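Local coordinates for protein leucine aminopeptidase 2 (Saccharomyces cerevisiae, PDB 2XQ0) that cleaves amino-terminal residues preferentially from di- and tripeptides as a zinc aminopeptidase of the M1 family and has low epoxide hydrolase activity in vitro, at residues I247-A250 / E251-F255; W326-Y329 / L330-R333. All blocks are in the same frame, centred on the assembly; numbering follows the deposited sequence.

Interaction 1 of 2, residues I247-A250 / E251-F255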
loop_
_atom_site.group_PDB
_atom_site.type_symbol
_atom_site.label_atom_id
_atom_site.label_comp_id
_atom_site.label_asym_id
_atom_site.label_seq_id
_atom_site.Cartn_x
_atom_site.Cartn_y
_atom_site.Cartn_z
ATOM N N ILE A 247 12.291 -0.737 14.132
ATOM C CA ILE A 247 13.333 -0.033 13.402
ATOM C C ILE A 247 14.668 -0.733 13.592
ATOM O O ILE A 247 15.354 -1.031 12.618
ATOM C CB ILE A 247 13.451 1.455 13.765
ATOM C CG1 ILE A 247 12.133 2.175 13.510
ATOM C CG2 ILE A 247 14.532 2.111 12.878
ATOM C CD1 ILE A 247 12.160 3.634 13.912
ATOM N N GLN A 248 15.023 -1.013 14.843
ATOM C CA GLN A 248 16.318 -1.627 15.179
ATOM C C GLN A 248 16.446 -3.031 14.590
ATOM O O GLN A 248 17.527 -3.452 14.189
ATOM C CB GLN A 248 16.542 -1.658 16.698
ATOM C CG GLN A 248 16.869 -0.286 17.312
ATOM C CD GLN A 248 16.921 -0.334 18.836
ATOM O OE1 GLN A 248 17.134 -1.399 19.422
ATOM N NE2 GLN A 248 16.705 0.814 19.486
ATOM N N THR A 249 15.331 -3.743 14.508
ATOM C CA THR A 249 15.325 -5.043 13.838
ATOM C C THR A 249 15.638 -4.938 12.330
ATOM O O THR A 249 16.464 -5.691 11.797
ATOM C CB THR A 249 13.995 -5.776 14.044
ATOM O OG1 THR A 249 13.793 -6.006 15.452
ATOM C CG2 THR A 249 14.035 -7.112 13.317
ATOM N N ALA A 250 14.990 -4.000 11.649
ATOM C CA ALA A 250 15.258 -3.770 10.230
ATOM C C ALA A 250 16.696 -3.361 9.985
ATOM O O ALA A 250 17.329 -3.807 9.028
ATOM C CB ALA A 250 14.308 -2.708 9.677
ATOM N N GLU A 251 17.200 -2.479 10.837
ATOM C CA GLU A 251 18.564 -1.989 10.717
ATOM C C GLU A 251 19.606 -3.110 10.847
ATOM O O GLU A 251 20.640 -3.065 10.202
ATOM C CB GLU A 251 18.835 -0.912 11.758
ATOM C CG GLU A 251 18.195 0.453 11.458
ATOM C CD GLU A 251 18.507 1.503 12.540
ATOM O OE1 GLU A 251 18.368 1.195 13.751
ATOM O OE2 GLU A 251 18.875 2.641 12.180
ATOM N N LYS A 252 19.333 -4.103 11.688
ATOM C CA LYS A 252 20.258 -5.216 11.863
ATOM C C LYS A 252 20.252 -6.107 10.630
ATOM O O LYS A 252 21.292 -6.611 10.222
ATOM C CB LYS A 252 19.891 -6.034 13.112
ATOM C CG LYS A 252 20.774 -7.254 13.320
ATOM C CD LYS A 252 20.539 -7.935 14.669
ATOM C CE LYS A 252 21.592 -9.026 14.906
ATOM N NZ LYS A 252 21.155 -10.014 15.930
ATOM N N ILE A 253 19.077 -6.311 10.042
ATOM C CA ILE A 253 18.979 -7.157 8.853
ATOM C C ILE A 253 19.637 -6.454 7.668
ATOM O O ILE A 253 20.410 -7.058 6.913
ATOM C CB ILE A 253 17.507 -7.508 8.522
ATOM C CG1 ILE A 253 16.922 -8.444 9.590
ATOM C CG2 ILE A 253 17.406 -8.127 7.134
ATOM C CD1 ILE A 253 15.408 -8.290 9.795
ATOM N N ILE A 254 19.355 -5.163 7.522
ATOM C CA ILE A 254 19.894 -4.393 6.399
ATOM C C ILE A 254 21.041 -3.507 6.879
ATOM O O ILE A 254 22.147 -3.989 7.092
ATOM C CB ILE A 254 18.786 -3.581 5.717
ATOM C CG1 ILE A 254 17.522 -4.437 5.601
ATOM C CG2 ILE A 254 19.224 -3.093 4.324
ATOM C CD1 ILE A 254 16.324 -3.680 5.025
ATOM N N PHE A 255 20.786 -2.217 7.046
ATOM C CA PHE A 255 21.772 -1.324 7.648
ATOM C C PHE A 255 21.083 -0.075 8.203
ATOM O O PHE A 255 19.884 0.074 8.064
ATOM C CB PHE A 255 22.888 -0.965 6.656
ATOM C CG PHE A 255 22.399 -0.503 5.317
ATOM C CD1 PHE A 255 22.711 -1.217 4.158
ATOM C CD2 PHE A 255 21.661 0.665 5.196
ATOM C CE1 PHE A 255 22.274 -0.783 2.911
ATOM C CE2 PHE A 255 21.214 1.101 3.945
ATOM C CZ PHE A 255 21.521 0.374 2.804
#
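Glu-251 lays its side chain alongside Ile-247, one helical turn earlier, and both point the same way. The carboxylate carbon CD of Glu-251 lies 4.0 Å from CG2 of Ile-247. The chain runs back over the preceding turn because CG stands beside the backbone N (chi1 -75°) and the rest is extended. OE1 of Glu-251 then comes to 4.1 Å from CG of Gln-248. Its charge is met outside the segments: Arg-222 makes a salt bridge to OE1, and the N of Tyr-257 makes a hydrogen bond to OE2. With an alanine here, Arg-222 would probably lose its salt-bridge mate and the N of Tyr-257 its acceptor. The amide of Gln-248 turns to Glu-244 through NE2.

A second such pair starts two residues later, on another side of the helix. CG2 of Thr-249 is 4.0 Å from CD1 of Ile-253, while OG1 of Thr-249 hydrogen-bonds back to the carbonyl of Lys-245. Under these side chains run the i to i+4 backbone hydrogen bonds of helix 243-253. Ile-254 N still reaches Ala-250 O at 2.9 Å, although Ile-254 is the first residue to leave helical geometry. Ala-250 and Ile-254 pack on Trp-307 of the helix that carries the zinc-binding histidines, and Ile-247 packs on Leu-303 there. The ring of Phe-255 meets Trp-307 edge-to-face. The chemistry is therefore divided round the helix end: apolar side chains seat it against helices 297-311 and 321-339, and the carboxylate of Glu-251 links it to the backbone just beyond and to Arg-222.

Interaction 2 of 2, residues W326-Y329 / L330-R333; sequences WTVY and LERR
Tyr-329 and Arg-333 lie side by side, one turn apart, and meet in two ways. CG of Arg-333 sits over one face of the tyrosine ring in a CH-pi contact, 4.1 Å from the ring centroid. NH1 of Arg-333 donates to OH of Tyr-329 at 3.1 Å, with the oxygen near the guanidinium plane. The arginine chain bends at chi2 (-68°) and chi3 (-54°), which brings the guanidinium back to the phenol oxygen. The two flat groups are 80° apart.

On the next flank, Val-328 puts CG1 over one face of the Arg-332 guanidinium, toward its rim. CG1 of Val-328 is 3.3 Å from NH1 of Arg-332. Leu-330 brings CG to the edge of the Trp-326 ring, 4.3 Å from CE3. Backbone hydrogen bonds link each residue of 326-329 to the one four places later; Leu-330 N to Trp-326 O is nearly straight.

Farther out, Asp-411 forms a salt bridge with NH1 of Arg-333, and OE1 of Glu-401 shares a hydrogen bond with OH of Tyr-329. Ser-347 OG hydrogen-bonds NE of Arg-332, and Glu-391 makes a salt bridge to its NH2. On the active-site flank, OE1 of Glu-331 hydrogen-bonds ND1 of the zinc ligand His-301, and OG1 of Thr-327 hydrogen-bonds OG of Ser-308. Glu-331 is thus a second-shell residue that probably fixes the turn of the imidazole and may polarise it. The helix gives one flank to the metal site, while its buried arginines have their charge met by acids of neighbouring helices.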
loop_
_atom_site.group_PDB
_atom_site.type_symbol
_atom_site.label_atom_id
_atom_site.label_comp_id
_atom_site.label_asym_id
_atom_site.label_seq_id
_atom_site.Cartn_x
_atom_site.Cartn_y
_atom_site.Cartn_z
ATOM N N TRP A 326 10.112 -7.027 -2.589
ATOM C CA TRP A 326 11.144 -6.831 -1.575
ATOM C C TRP A 326 10.544 -6.440 -0.216
ATOM O O TRP A 326 10.899 -7.026 0.824
ATOM C CB TRP A 326 12.141 -5.758 -2.049
ATOM C CG TRP A 326 13.301 -6.345 -2.780
ATOM C CD1 TRP A 326 13.590 -6.234 -4.108
ATOM C CD2 TRP A 326 14.338 -7.140 -2.206
ATOM N NE1 TRP A 326 14.752 -6.916 -4.397
ATOM C CE2 TRP A 326 15.229 -7.478 -3.244
ATOM C CE3 TRP A 326 14.598 -7.601 -0.914
ATOM C CZ2 TRP A 326 16.357 -8.263 -3.030
ATOM C CZ3 TRP A 326 15.729 -8.385 -0.706
ATOM C CH2 TRP A 326 16.588 -8.699 -1.749
ATOM N N THR A 327 9.639 -5.453 -0.216
ATOM C CA THR A 327 9.019 -4.993 1.040
ATOM C C THR A 327 8.362 -6.138 1.812
ATOM O O THR A 327 8.567 -6.267 3.009
ATOM C CB THR A 327 8.015 -3.853 0.808
ATOM O OG1 THR A 327 8.707 -2.757 0.188
ATOM C CG2 THR A 327 7.359 -3.390 2.135
ATOM N N VAL A 328 7.580 -6.966 1.126
ATOM C CA VAL A 328 6.890 -8.066 1.780
ATOM C C VAL A 328 7.944 -9.039 2.319
ATOM O O VAL A 328 7.807 -9.564 3.429
ATOM C CB VAL A 328 5.878 -8.788 0.814
ATOM C CG1 VAL A 328 5.278 -10.041 1.483
ATOM C CG2 VAL A 328 4.729 -7.840 0.395
ATOM N N TYR A 329 9.000 -9.262 1.533
ATOM C CA TYR A 329 10.117 -10.113 1.965
ATOM C C TYR A 329 10.764 -9.547 3.228
ATOM O O TYR A 329 10.883 -10.231 4.268
ATOM C CB TYR A 329 11.160 -10.330 0.834
ATOM C CG TYR A 329 12.349 -11.123 1.337
ATOM C CD1 TYR A 329 12.294 -12.510 1.437
ATOM C CD2 TYR A 329 13.491 -10.478 1.778
ATOM C CE1 TYR A 329 13.361 -13.233 1.944
ATOM C CE2 TYR A 329 14.539 -11.180 2.286
ATOM C CZ TYR A 329 14.469 -12.555 2.376
ATOM O OH TYR A 329 15.527 -13.254 2.890
ATOM N N LEU A 330 11.153 -8.282 3.162
ATOM C CA LEU A 330 11.773 -7.637 4.318
ATOM C C LEU A 330 10.872 -7.582 5.565
ATOM O O LEU A 330 11.321 -7.869 6.657
ATOM C CB LEU A 330 12.279 -6.239 3.952
ATOM C CG LEU A 330 13.438 -6.260 2.949
ATOM C CD1 LEU A 330 13.750 -4.841 2.440
ATOM C CD2 LEU A 330 14.687 -6.933 3.556
ATOM N N GLU A 331 9.606 -7.218 5.380
ATOM C CA GLU A 331 8.595 -7.198 6.435
ATOM C C GLU A 331 8.570 -8.536 7.170
ATOM O O GLU A 331 8.606 -8.590 8.399
ATOM C CB GLU A 331 7.221 -6.950 5.796
ATOM C CG GLU A 331 5.998 -7.107 6.708
ATOM C CD GLU A 331 4.685 -7.108 5.910
ATOM O OE1 GLU A 331 4.715 -6.958 4.655
ATOM O OE2 GLU A 331 3.616 -7.262 6.544
ATOM N N ARG A 332 8.500 -9.620 6.404
ATOM C CA ARG A 332 8.465 -10.956 6.972
ATOM C C ARG A 332 9.787 -11.359 7.640
ATOM O O ARG A 332 9.769 -12.099 8.607
ATOM C CB ARG A 332 7.945 -11.983 5.977
ATOM C CG ARG A 332 6.464 -11.741 5.666
ATOM C CD ARG A 332 5.897 -12.701 4.670
ATOM N NE ARG A 332 4.500 -12.359 4.437
ATOM C CZ ARG A 332 3.845 -12.578 3.304
ATOM N NH1 ARG A 332 4.457 -13.149 2.269
ATOM N NH2 ARG A 332 2.583 -12.204 3.202
ATOM N N ARG A 333 10.917 -10.844 7.170
ATOM C CA ARG A 333 12.175 -11.023 7.920
ATOM C C ARG A 333 12.119 -10.308 9.300
ATOM O O ARG A 333 12.603 -10.827 10.315
ATOM C CB ARG A 333 13.369 -10.523 7.094
ATOM C CG ARG A 333 13.722 -11.397 5.881
ATOM C CD ARG A 333 14.272 -12.786 6.286
ATOM N NE ARG A 333 15.407 -12.646 7.200
ATOM C CZ ARG A 333 16.654 -12.413 6.802
ATOM N NH1 ARG A 333 16.948 -12.314 5.509
ATOM N NH2 ARG A 333 17.610 -12.277 7.700
#

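Overall arrangement
Interaction 1 comes first along the chain, at the end of helix 243-253. Interaction 2 follows in the middle of helix 321-339. Both lie in the peptidase M1 catalytic domain, with centres 12 Å apart. They touch directly: CD1 of Ile-254 is 3.8 Å from CD1 of Leu-330, and CD1 of Ile-253 packs against the backbone O of Arg-333. Helix 297-311, which bears the HExxH histidines, packs against both. Interaction 2 lies close to the zinc, and Glu-324 of its helix supplies the third protein ligand. Interaction 1 is farther out, with the side chain of Ile-254 about 13 Å from the metal. The two helices thus pack on each other and on helix 297-311, with interaction 2 the nearer to the zinc.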